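Local coordinates for secreted protein (PDB 5M6Q) that is a microbial transglutaminase, an enzyme that probably links glutamine side chains of proteins to amines by acyl transfer, at residues A[64-69]-A[157-162]; A[128-133]-A[210-215]. All blocks are in the same frame, centred on the assembly; numbering follows the deposited sequence.

Overall arrangement
From the N terminus the chain first meets 64-69, at edge strand 66-67 of the antiparallel sheet. Next comes 128-133, at the end of strand 122-131. Segment 157-162 follows helix 141-146 in a loop. Segment 210-215 leads into the last strand, 214-223. Contact 1 closes a loop of 87 residues, of which 35 are helical. Contact 2 closes one of 76. The segments alternate, so the two loops cross rather than nest. Strand 214-223 lies between strands 66-67 and 122-131 and joins both sites. They also touch directly. Y162 OH probably hydrogen-bonds K129 NZ, and M159 and Y162 pack on F131. The centres are about 12 Å apart.

Contact 1. Residues A[64-69]-A[157-162]; sequences NLSFGS and VDMSTY
V157 lays its CG2 methyl over one face of the flat peptide group between F67 and G68. The methyl is 3.8 Å from G68 N. From the neighbouring residue S66, the carbonyl O accepts from V157 N at 2.7 Å. The N-H...O angle is 180°, with the donor tilted 31° from the carbonyl plane. The V157 torsion turns CG1 anti to the backbone N (chi1 169°). CG2 is then anti to the carbonyl carbon and meets G68.

The S66 side chain faces M159. M159 CG packs 3.7 Å from S66 OG and nearly as close to S66 CB. The hydroxyl itself is held by L63 O and T218 OG1, so the methionine touches a polar atom already engaged. A water fills in beside the direct bond. It accepts from S66 N at 2.9 Å and lies 2.6 Å from V157 O. It also reaches N64 O, so it links the two backbones a second time. Beyond V157 the loop folds on itself. D158 OD1 takes S160 N in an Asx turn, and a type I turn runs from M159 to Y162.

One backbone bond and a shared water thus join the loop after helix 141-146 to strand 66-67, one of the two outer strands of the sheet. S66 and V157 both pack on V216 of strand 214-223, while F67 turns to T72 and V76 of helix 70-84.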
# COMPACT_ATOMS: atom_id res chain seq x y z
N ASN A 64 -3.77 -5.66 -6.53
CA ASN A 64 -4.93 -5.71 -7.43
C ASN A 64 -5.37 -4.36 -7.98
O ASN A 64 -5.78 -4.25 -9.13
CB ASN A 64 -6.15 -6.32 -6.69
CG ASN A 64 -5.84 -7.64 -6.04
OD1 ASN A 64 -6.12 -7.84 -4.86
ND2 ASN A 64 -5.29 -8.57 -6.82
N LEU A 65 -5.36 -3.37 -7.10
CA LEU A 65 -5.91 -2.05 -7.39
C LEU A 65 -4.80 -1.03 -7.29
O LEU A 65 -4.71 -0.31 -6.29
CB LEU A 65 -7.05 -1.70 -6.43
CG LEU A 65 -8.32 -2.56 -6.42
CD1 LEU A 65 -9.31 -1.98 -5.41
CD2 LEU A 65 -8.99 -2.69 -7.82
N SER A 66 -3.95 -1.00 -8.32
CA SER A 66 -2.76 -0.14 -8.34
C SER A 66 -2.91 0.94 -9.41
O SER A 66 -3.35 0.65 -10.51
CB SER A 66 -1.49 -0.95 -8.62
OG SER A 66 -1.21 -1.83 -7.55
N PHE A 67 -2.48 2.16 -9.09
CA PHE A 67 -2.70 3.29 -9.99
C PHE A 67 -1.45 4.17 -10.15
O PHE A 67 -0.61 4.22 -9.25
CB PHE A 67 -3.90 4.11 -9.49
CG PHE A 67 -5.12 3.28 -9.25
CD1 PHE A 67 -5.93 2.91 -10.30
CD2 PHE A 67 -5.43 2.84 -7.98
CE1 PHE A 67 -7.05 2.13 -10.09
CE2 PHE A 67 -6.55 2.05 -7.77
CZ PHE A 67 -7.36 1.70 -8.82
N GLY A 68 -1.34 4.84 -11.29
CA GLY A 68 -0.20 5.69 -11.59
C GLY A 68 -0.14 6.96 -10.74
O GLY A 68 0.93 7.54 -10.56
N SER A 69 -1.28 7.40 -10.22
CA SER A 69 -1.25 8.62 -9.41
C SER A 69 -2.01 8.49 -8.09
O SER A 69 -2.99 7.76 -7.99
CB SER A 69 -1.81 9.80 -10.21
OG SER A 69 -3.22 9.77 -10.25
N VAL A 157 -2.78 0.54 -13.18
CA VAL A 157 -1.57 -0.11 -13.63
C VAL A 157 -1.77 -1.61 -13.51
O VAL A 157 -2.16 -2.11 -12.46
CB VAL A 157 -0.35 0.36 -12.82
CG1 VAL A 157 0.85 -0.54 -13.11
CG2 VAL A 157 -0.05 1.80 -13.14
N ASP A 158 -1.52 -2.32 -14.61
CA ASP A 158 -1.63 -3.77 -14.61
C ASP A 158 -0.42 -4.36 -13.90
O ASP A 158 0.69 -4.29 -14.41
CB ASP A 158 -1.71 -4.28 -16.05
CG ASP A 158 -2.10 -5.76 -16.13
OD1 ASP A 158 -2.04 -6.47 -15.10
OD2 ASP A 158 -2.47 -6.22 -17.23
N MET A 159 -0.63 -4.99 -12.75
CA MET A 159 0.48 -5.55 -11.98
C MET A 159 0.59 -7.07 -12.09
O MET A 159 1.40 -7.68 -11.40
CB MET A 159 0.35 -5.17 -10.50
CG MET A 159 0.54 -3.68 -10.21
SD MET A 159 2.19 -3.04 -10.59
CE MET A 159 3.26 -3.86 -9.39
N SER A 160 -0.18 -7.69 -12.98
CA SER A 160 -0.22 -9.15 -13.00
C SER A 160 1.11 -9.79 -13.42
O SER A 160 1.39 -10.91 -13.04
CB SER A 160 -1.34 -9.64 -13.92
OG SER A 160 -1.13 -9.22 -15.24
N THR A 161 1.93 -9.07 -14.18
CA THR A 161 3.23 -9.60 -14.60
C THR A 161 4.32 -9.43 -13.55
O THR A 161 5.45 -9.90 -13.75
CB THR A 161 3.76 -8.92 -15.88
OG1 THR A 161 3.82 -7.50 -15.67
CG2 THR A 161 2.90 -9.24 -17.08
N TYR A 162 4.00 -8.75 -12.45
CA TYR A 162 5.02 -8.40 -11.48
C TYR A 162 5.53 -9.62 -10.70
O TYR A 162 4.74 -10.41 -10.19
CB TYR A 162 4.48 -7.33 -10.52
CG TYR A 162 5.52 -6.90 -9.54
CD1 TYR A 162 6.61 -6.13 -9.94
CD2 TYR A 162 5.43 -7.28 -8.21
CE1 TYR A 162 7.59 -5.75 -9.05
CE2 TYR A 162 6.39 -6.90 -7.31
CZ TYR A 162 7.47 -6.13 -7.74
OH TYR A 162 8.42 -5.75 -6.83
O HOH W 1 -4.05 -2.66 -10.69

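Contact 2. Residues A[128-133]-A[210-215]; sequences SKRFYS and QDFDEQ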
# COMPACT_ATOMS: atom_id res chain seq x y z
N SER A 128 1.94 3.03 -1.22
CA SER A 128 2.64 3.28 -2.46
C SER A 128 3.79 2.32 -2.58
O SER A 128 4.60 2.17 -1.66
CB SER A 128 3.15 4.71 -2.53
OG SER A 128 3.83 4.89 -3.76
N LYS A 129 3.90 1.70 -3.74
CA LYS A 129 4.94 0.74 -3.98
C LYS A 129 5.87 1.23 -5.08
O LYS A 129 5.42 1.67 -6.14
CB LYS A 129 4.34 -0.62 -4.35
CG LYS A 129 5.37 -1.67 -4.72
CD LYS A 129 4.66 -2.88 -5.38
CE LYS A 129 5.65 -3.90 -5.88
NZ LYS A 129 6.54 -4.43 -4.79
N ARG A 130 7.16 1.15 -4.81
CA ARG A 130 8.17 1.47 -5.80
C ARG A 130 8.88 0.18 -6.19
O ARG A 130 9.17 -0.67 -5.34
CB ARG A 130 9.17 2.49 -5.25
CG ARG A 130 8.52 3.77 -4.69
CD ARG A 130 9.56 4.84 -4.36
NE ARG A 130 10.38 5.21 -5.52
CZ ARG A 130 11.38 6.10 -5.50
NH1 ARG A 130 11.69 6.73 -4.37
NH2 ARG A 130 12.07 6.36 -6.60
N PHE A 131 9.14 0.03 -7.47
CA PHE A 131 9.70 -1.21 -7.98
C PHE A 131 10.43 -1.00 -9.30
O PHE A 131 10.51 0.12 -9.82
CB PHE A 131 8.59 -2.26 -8.13
CG PHE A 131 7.49 -1.88 -9.11
CD1 PHE A 131 6.48 -1.00 -8.74
CD2 PHE A 131 7.46 -2.44 -10.39
CE1 PHE A 131 5.47 -0.66 -9.62
CE2 PHE A 131 6.43 -2.11 -11.29
CZ PHE A 131 5.44 -1.22 -10.91
N TYR A 132 10.99 -2.08 -9.83
CA TYR A 132 11.77 -2.05 -11.06
C TYR A 132 10.93 -2.66 -12.18
O TYR A 132 10.28 -3.69 -12.00
CB TYR A 132 13.08 -2.81 -10.85
CG TYR A 132 14.04 -2.83 -12.02
CD1 TYR A 132 14.44 -1.66 -12.64
CD2 TYR A 132 14.57 -4.02 -12.47
CE1 TYR A 132 15.35 -1.69 -13.70
CE2 TYR A 132 15.48 -4.06 -13.51
CZ TYR A 132 15.86 -2.91 -14.12
OH TYR A 132 16.76 -2.99 -15.16
N SER A 133 10.94 -2.02 -13.34
CA SER A 133 10.06 -2.38 -14.44
C SER A 133 10.48 -3.64 -15.15
O SER A 133 9.64 -4.37 -15.67
CB SER A 133 9.99 -1.24 -15.46
OG SER A 133 11.26 -1.00 -16.00
N GLN A 210 18.32 4.86 -7.86
CA GLN A 210 18.79 3.91 -8.86
C GLN A 210 18.00 2.60 -8.80
O GLN A 210 17.92 1.88 -9.78
CB GLN A 210 20.29 3.61 -8.67
CG GLN A 210 21.26 4.75 -9.05
CD GLN A 210 21.13 5.18 -10.50
OE1 GLN A 210 20.96 4.36 -11.41
NE2 GLN A 210 21.20 6.48 -10.73
N ASP A 211 17.45 2.28 -7.63
CA ASP A 211 16.77 1.01 -7.40
C ASP A 211 15.53 0.84 -8.26
O ASP A 211 15.23 -0.25 -8.73
CB ASP A 211 16.36 0.85 -5.93
CG ASP A 211 17.50 1.08 -4.96
OD1 ASP A 211 17.96 2.24 -4.82
OD2 ASP A 211 17.91 0.11 -4.30
N PHE A 212 14.79 1.94 -8.44
CA PHE A 212 13.41 1.88 -8.91
C PHE A 212 13.11 2.78 -10.10
O PHE A 212 13.59 3.91 -10.14
CB PHE A 212 12.46 2.29 -7.78
CG PHE A 212 12.77 1.65 -6.46
CD1 PHE A 212 12.83 0.26 -6.35
CD2 PHE A 212 12.96 2.43 -5.33
CE1 PHE A 212 13.12 -0.34 -5.14
CE2 PHE A 212 13.23 1.85 -4.10
CZ PHE A 212 13.32 0.47 -4.00
N ASP A 213 12.28 2.34 -11.04
CA ASP A 213 11.84 3.27 -12.08
C ASP A 213 10.31 3.33 -12.22
O ASP A 213 9.78 4.00 -13.11
CB ASP A 213 12.50 2.94 -13.43
CG ASP A 213 12.16 1.54 -13.94
OD1 ASP A 213 11.66 0.69 -13.17
OD2 ASP A 213 12.41 1.29 -15.14
N GLU A 214 9.63 2.67 -11.30
CA GLU A 214 8.17 2.66 -11.26
C GLU A 214 7.66 2.93 -9.86
O GLU A 214 8.27 2.52 -8.88
CB GLU A 214 7.61 1.29 -11.73
CG GLU A 214 7.94 0.91 -13.16
CD GLU A 214 7.28 1.81 -14.22
OE1 GLU A 214 6.32 2.57 -13.90
OE2 GLU A 214 7.74 1.75 -15.39
N GLN A 215 6.53 3.62 -9.78
CA GLN A 215 5.84 3.85 -8.53
C GLN A 215 4.35 3.79 -8.79
O GLN A 215 3.86 4.39 -9.75
CB GLN A 215 6.23 5.20 -7.92
CG GLN A 215 5.54 5.48 -6.59
CD GLN A 215 6.16 6.65 -5.85
OE1 GLN A 215 7.18 7.18 -6.27
NE2 GLN A 215 5.55 7.05 -4.73
O HOH W 2 10.16 4.55 -8.29
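F131 O is gripped by two backbone donors, D213 N and E214 N, each 3.1 Å away. They reach it from opposite faces of the carbonyl plane. D213 and E214 both facing F131 make a classic beta bulge at the start of strand 214-223. F131 N returns a bond to E214 O, which completes the antiparallel hydrogen-bonded pair.

D213 holds S133, just past the end of strand 122-131, with both oxygens. OD1 accepts from S133 N at 2.8 Å, and OD2 accepts from S133 OG at 2.7 Å. Each uses its syn lone pair, so the carboxylate is fixed in rotation. D213 CG sits between the backbone N and the carbonyl carbon (chi1 61°), and from there the carboxylate meets S133.

E214 CB lies over one face of the F131 ring, 3.5 Å from its centroid, displaced toward CZ. The E214 carboxylate pairs with R149. On the R130 side, the F212 ring is sandwiched between D211 CB, over its centre, and R130 CB, toward its rim. F212 CD2 in turn covers one face of the R130 guanidinium, with the two planes 56° apart. A water in the plane at the guanidinium edge accepts from R130 NE and donates to E214 O. R130 NH1 bonds R207 O and Y205 O. Further along, Q215 NE2 donates to S128 OG at 2.9 Å.

The bulge lies where strand 122-131 ends and strand 214-223 begins; these are neighbouring antiparallel strands of the sheet. S133 touches A144 and D213 touches H145 of helix 141-146.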